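Long-range contacts in 4-amino-4-deoxychorismate lyase (Legionella pneumophila, PDB 3LUL), which is a class IV aminotransferase-family protein that carries a lysine-linked pyridoxal phosphate and is built of two alpha/beta domains: residues Ser41-His46 with Asp67-Leu72; Phe113-Gln118 with Ser238-Arg243. All blocks are in the same frame, centred on the assembly; numbering follows the deposited sequence. Where two conformers were deposited one is given.

Overall arrangement
Interaction 1 is a buried contact within the smaller N-terminal part of the chain, where helices 43-57 and 65-78 meet above strand 28-36; it rests on apolar packing round Ala43 and one indole-to-carbonyl hydrogen bond. Interaction 2 is a more exposed contact, though closer to the centre of the chain, and spans the two parts of the fold: the loop 113-118, which leaves strand 106-113 of the five-stranded sheet, meets the turn before strand 241-248 of the other sheet, through amide and hydroxyl hydrogen bonds and a bridging water. The centres of interactions 1 and 2 lie about 18 Å apart. They touch where His46 CE1 packs against Ser238 OG, 3.4 Å away, a hydroxyl that hydrogen-bonds OP2 of the cofactor-modified lysine at position 141.

Interaction 1: Ser41-His46 with Asp67-Leu72; sequences SFAYMH and DWFEHL
The first turn of helix 43-57 packs here against the first half of helix 65-78, the two helices lying over the five-stranded sheet of the N-terminal part of the fold, with Ala43 facing Trp68, Phe69 and Leu72. The CA atoms of Ala43 and Phe69 are 6.7 Å apart, consistent with the small alanine side chain between them. Its CB points at the second helix and is met from two directions: Phe69 CD1 lies 3.7 Å from Ala43 CB, the methyl coming in at the edge of the phenyl ring near its plane, and Leu72 CD1 stands 3.8 Å from the same CB. Phe69 CG is anti to the backbone N (chi1 -171°), which carries the start of the ring toward helix 43-57 although its CB bond is directed neither toward nor away from that helix.

The one polar link is made by the indole of Trp68, whose NE1 donates to Ala43 O over 3.1 Å. The bond is bent, 137° at the hydrogen, and NE1 sits above the carbonyl plane, 41° out of it. Ala43 O belongs to the first turn of its helix, where Phe42 is the N-cap residue and its O accepts from His46 N. Both helices lie on the sheet of the N-terminal alpha/beta part of this class IV aminotransferase-type fold. Beneath them, Ile33 of strand 28-36 touches His46, Trp68 and Leu72, while Ala88 and Ile86 of strand 84-91 meet Trp68 and Leu72 respectively. Further along the indole, Trp68 CZ2 lies 4.1 Å from His46 CB, an oblique approach to the ring system. The imidazole then turns away from helix 65-78, and its ND1 is hydrogen-bonded to Glu31 OE1. The Trp47 ring meets that of Trp68.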
# COMPACT_ATOMS: atom_id res chain seq x y z
N SER B 41 -26.62 5.15 2.40
CA SER B 41 -27.00 4.13 1.46
C SER B 41 -26.19 2.84 1.69
O SER B 41 -24.94 2.84 1.70
CB SER B 41 -26.69 4.68 0.07
OG SER B 41 -26.99 3.77 -0.95
N PHE B 42 -26.91 1.74 1.85
CA PHE B 42 -26.30 0.41 2.03
C PHE B 42 -25.34 0.30 3.19
O PHE B 42 -24.34 -0.40 3.12
CB PHE B 42 -25.74 -0.11 0.71
CG PHE B 42 -26.77 -0.11 -0.34
CD1 PHE B 42 -27.67 -1.15 -0.44
CD2 PHE B 42 -26.96 1.02 -1.11
CE1 PHE B 42 -28.71 -1.09 -1.35
CE2 PHE B 42 -27.97 1.09 -2.02
CZ PHE B 42 -28.84 0.03 -2.15
N ALA B 43 -25.70 0.96 4.29
CA ALA B 43 -24.89 0.94 5.50
C ALA B 43 -24.54 -0.49 5.93
O ALA B 43 -23.44 -0.72 6.40
CB ALA B 43 -25.62 1.65 6.64
N TYR B 44 -25.48 -1.41 5.79
CA TYR B 44 -25.24 -2.81 6.18
C TYR B 44 -24.14 -3.41 5.33
O TYR B 44 -23.18 -3.97 5.86
CB TYR B 44 -26.52 -3.69 6.12
CG TYR B 44 -26.14 -5.12 6.36
CD1 TYR B 44 -25.99 -6.00 5.32
CD2 TYR B 44 -25.84 -5.58 7.64
CE1 TYR B 44 -25.60 -7.28 5.51
CE2 TYR B 44 -25.44 -6.90 7.85
CZ TYR B 44 -25.32 -7.74 6.77
OH TYR B 44 -24.93 -9.06 6.89
N MSE B 45 -24.26 -3.30 4.01
CA MSE B 45 -23.25 -3.93 3.16
C MSE B 45 -21.84 -3.38 3.39
O MSE B 45 -20.87 -4.15 3.32
CB MSE B 45 -23.67 -3.90 1.67
CG MSE B 45 -24.87 -4.77 1.39
SE MSE B 45 -25.45 -4.60 -0.47
CE MSE B 45 -24.13 -5.81 -1.14
N HIS B 46 -21.73 -2.08 3.67
CA HIS B 46 -20.44 -1.47 4.02
C HIS B 46 -19.90 -2.02 5.34
O HIS B 46 -18.73 -2.33 5.46
CB HIS B 46 -20.60 0.04 4.09
CG HIS B 46 -20.74 0.69 2.75
ND1 HIS B 46 -19.69 0.78 1.86
CD2 HIS B 46 -21.81 1.28 2.15
CE1 HIS B 46 -20.11 1.37 0.75
NE2 HIS B 46 -21.38 1.71 0.91
N ASP B 67 -24.91 0.23 16.26
CA ASP B 67 -24.04 1.30 16.72
C ASP B 67 -23.34 1.99 15.53
O ASP B 67 -23.23 3.24 15.49
CB ASP B 67 -23.00 0.81 17.74
CG ASP B 67 -23.61 0.54 19.13
OD1 ASP B 67 -24.79 0.86 19.39
OD2 ASP B 67 -22.88 0.00 19.97
N TRP B 68 -22.92 1.19 14.56
CA TRP B 68 -22.34 1.71 13.31
C TRP B 68 -23.31 2.66 12.66
O TRP B 68 -22.96 3.80 12.34
CB TRP B 68 -22.05 0.53 12.40
CG TRP B 68 -21.83 0.77 10.93
CD1 TRP B 68 -22.77 0.66 9.95
CD2 TRP B 68 -20.59 1.00 10.28
NE1 TRP B 68 -22.20 0.85 8.73
CE2 TRP B 68 -20.85 1.06 8.90
CE3 TRP B 68 -19.28 1.19 10.72
CZ2 TRP B 68 -19.87 1.32 7.96
CZ3 TRP B 68 -18.29 1.43 9.79
CH2 TRP B 68 -18.59 1.50 8.42
N PHE B 69 -24.54 2.18 12.46
CA PHE B 69 -25.56 2.99 11.80
C PHE B 69 -25.81 4.28 12.58
O PHE B 69 -25.82 5.36 12.00
CB PHE B 69 -26.85 2.18 11.61
CG PHE B 69 -27.87 2.87 10.73
CD1 PHE B 69 -27.88 2.65 9.35
CD2 PHE B 69 -28.84 3.69 11.29
CE1 PHE B 69 -28.82 3.27 8.53
CE2 PHE B 69 -29.80 4.31 10.48
CZ PHE B 69 -29.80 4.09 9.10
N GLU B 70 -25.94 4.17 13.89
CA GLU B 70 -26.15 5.34 14.78
C GLU B 70 -25.01 6.36 14.66
O GLU B 70 -25.26 7.57 14.63
CB GLU B 70 -26.32 4.90 16.25
CG GLU B 70 -26.24 6.02 17.35
CD GLU B 70 -27.29 7.13 17.22
OE1 GLU B 70 -28.06 7.13 16.23
OE2 GLU B 70 -27.32 8.02 18.11
N HIS B 71 -23.78 5.87 14.58
CA HIS B 71 -22.63 6.76 14.34
C HIS B 71 -22.70 7.49 13.02
O HIS B 71 -22.40 8.68 12.97
CB HIS B 71 -21.30 6.03 14.45
CG HIS B 71 -20.80 5.91 15.84
ND1 HIS B 71 -20.84 4.74 16.55
CD2 HIS B 71 -20.27 6.84 16.67
CE1 HIS B 71 -20.32 4.93 17.75
NE2 HIS B 71 -19.97 6.20 17.85
N LEU B 72 -23.13 6.80 11.97
CA LEU B 72 -23.31 7.43 10.65
C LEU B 72 -24.37 8.52 10.72
O LEU B 72 -24.15 9.64 10.24
CB LEU B 72 -23.67 6.41 9.55
CG LEU B 72 -22.68 5.25 9.28
CD1 LEU B 72 -23.29 4.22 8.30
CD2 LEU B 72 -21.36 5.82 8.74

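Interaction 2: Phe113-Gln118 with Ser238-Arg243; sequences FNYSIQ and SLQGIR. With PO4 (phosphate ion), chain G.
Gln240 OE1 accepts a hydrogen bond from Gln118 N, 2.8 Å away, and is approached by water 1 as well, also at 2.8 Å; the water lies within hydrogen-bonding distance of Gln118 O too and bridges the two oxygens. The backbone bond is 146° at the hydrogen, its donor tilted 16° from the carboxamide plane. At the other end of that amide, NE2 makes a weak, long bond to Ser116 O. The Gln240 amide thus spans Ile117, bonding the backbone of the residues before and after it, while the Gln118 amide stacks on it with planes 27° apart. This loop, following strand 106-113, links the two parts of the class IV aminotransferase fold, and here it meets the turn between strands 232-237 and 241-248. Tyr115 OH donates to Leu239 O over 2.7 Å, in the carbonyl plane and on a lone pair. Leu239 CD2 packs beside the phenol, and Leu239 CD1 meets the edge of Phe113 at CZ, 3.9 Å away, tip to tip. Gln118 CB lies 3.5 Å above the centre of the Arg243 guanidinium, whose NE binds His120 O. A phosphate ion, probably from the crystallisation liquor, accepts from Ser116 N and OG, and Arg97 of the second subunit packs on Phe113 and Tyr115.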
# COMPACT_ATOMS: atom_id res chain seq x y z
N PHE B 113 -18.25 14.45 3.80
CA PHE B 113 -17.82 15.36 2.74
C PHE B 113 -18.94 15.56 1.75
O PHE B 113 -19.88 14.76 1.64
CB PHE B 113 -16.57 14.83 2.04
CG PHE B 113 -16.71 13.44 1.51
CD1 PHE B 113 -16.45 12.34 2.32
CD2 PHE B 113 -17.10 13.21 0.19
CE1 PHE B 113 -16.57 11.02 1.84
CE2 PHE B 113 -17.21 11.90 -0.32
CZ PHE B 113 -16.96 10.81 0.50
N ASN B 114 -18.84 16.66 1.04
CA ASN B 114 -19.76 16.99 -0.03
C ASN B 114 -19.01 16.84 -1.34
O ASN B 114 -17.82 17.17 -1.42
CB ASN B 114 -20.26 18.40 0.14
CG ASN B 114 -21.30 18.52 1.21
OD1 ASN B 114 -20.97 18.68 2.39
ND2 ASN B 114 -22.56 18.41 0.82
N TYR B 115 -19.69 16.36 -2.38
CA TYR B 115 -19.05 16.17 -3.69
C TYR B 115 -20.10 16.19 -4.80
O TYR B 115 -21.27 15.95 -4.53
CB TYR B 115 -18.29 14.85 -3.72
CG TYR B 115 -19.20 13.63 -3.72
CD1 TYR B 115 -19.76 13.15 -2.55
CD2 TYR B 115 -19.52 12.99 -4.91
CE1 TYR B 115 -20.60 12.06 -2.57
CE2 TYR B 115 -20.34 11.90 -4.93
CZ TYR B 115 -20.88 11.42 -3.76
OH TYR B 115 -21.71 10.34 -3.80
N SER B 116 -19.66 16.50 -6.02
CA SER B 116 -20.51 16.50 -7.21
C SER B 116 -20.40 15.18 -7.98
O SER B 116 -19.31 14.69 -8.20
CB SER B 116 -20.12 17.65 -8.18
OG SER B 116 -20.41 18.94 -7.65
N ILE B 117 -21.54 14.63 -8.39
CA ILE B 117 -21.55 13.49 -9.29
C ILE B 117 -21.11 13.96 -10.68
O ILE B 117 -21.66 14.89 -11.22
CB ILE B 117 -22.92 12.75 -9.29
CG1 ILE B 117 -23.09 12.01 -7.95
CG2 ILE B 117 -22.99 11.72 -10.43
CD1 ILE B 117 -24.51 11.52 -7.67
N GLN B 118 -20.04 13.35 -11.19
CA GLN B 118 -19.48 13.67 -12.49
C GLN B 118 -20.26 12.94 -13.59
O GLN B 118 -20.37 11.72 -13.55
CB GLN B 118 -18.02 13.25 -12.53
CG GLN B 118 -17.13 14.06 -11.56
CD GLN B 118 -16.29 13.18 -10.63
OE1 GLN B 118 -15.77 12.13 -11.03
NE2 GLN B 118 -16.15 13.61 -9.37
N SER B 238 -19.70 3.30 -5.18
CA SER B 238 -20.79 3.75 -4.30
C SER B 238 -21.02 5.22 -4.43
O SER B 238 -22.14 5.66 -4.38
CB SER B 238 -20.46 3.46 -2.82
OG SER B 238 -20.56 2.10 -2.54
N LEU B 239 -19.95 6.00 -4.61
CA LEU B 239 -20.11 7.46 -4.68
C LEU B 239 -20.64 7.96 -6.00
O LEU B 239 -21.44 8.90 -6.02
CB LEU B 239 -18.82 8.21 -4.33
CG LEU B 239 -18.30 8.02 -2.92
CD1 LEU B 239 -16.95 8.78 -2.78
CD2 LEU B 239 -19.30 8.46 -1.90
N GLN B 240 -20.20 7.36 -7.09
CA GLN B 240 -20.57 7.86 -8.41
C GLN B 240 -21.67 7.05 -9.09
O GLN B 240 -22.25 7.53 -10.03
CB GLN B 240 -19.32 7.98 -9.32
CG GLN B 240 -18.33 9.11 -8.90
CD GLN B 240 -18.86 10.53 -9.16
OE1 GLN B 240 -19.64 10.77 -10.12
NE2 GLN B 240 -18.43 11.50 -8.32
N GLY B 241 -21.99 5.85 -8.58
CA GLY B 241 -22.90 4.94 -9.23
C GLY B 241 -22.27 4.49 -10.53
O GLY B 241 -21.08 4.13 -10.57
N ILE B 242 -23.04 4.54 -11.60
CA ILE B 242 -22.56 4.13 -12.89
C ILE B 242 -21.95 5.34 -13.60
O ILE B 242 -22.59 6.43 -13.67
CB ILE B 242 -23.72 3.52 -13.74
CG1 ILE B 242 -24.08 2.14 -13.20
CG2 ILE B 242 -23.34 3.45 -15.22
CD1 ILE B 242 -25.29 1.49 -13.85
N ARG B 243 -20.76 5.15 -14.14
CA ARG B 243 -20.03 6.17 -14.89
C ARG B 243 -19.75 5.59 -16.27
O ARG B 243 -19.20 4.48 -16.41
CB ARG B 243 -18.74 6.54 -14.18
CG ARG B 243 -17.93 7.69 -14.80
CD ARG B 243 -18.30 9.08 -14.22
NE ARG B 243 -17.66 10.18 -14.98
CZ ARG B 243 -16.54 10.83 -14.63
NH1 ARG B 243 -15.87 10.51 -13.52
NH2 ARG B 243 -16.05 11.80 -15.41
P PO4 G . -17.33 19.55 -6.07
O1 PO4 G . -17.53 19.36 -4.58
O2 PO4 G . -18.49 20.30 -6.66
O3 PO4 G . -16.08 20.31 -6.35
O4 PO4 G . -17.23 18.14 -6.65
O HOH W 1 -20.94 9.23 -12.11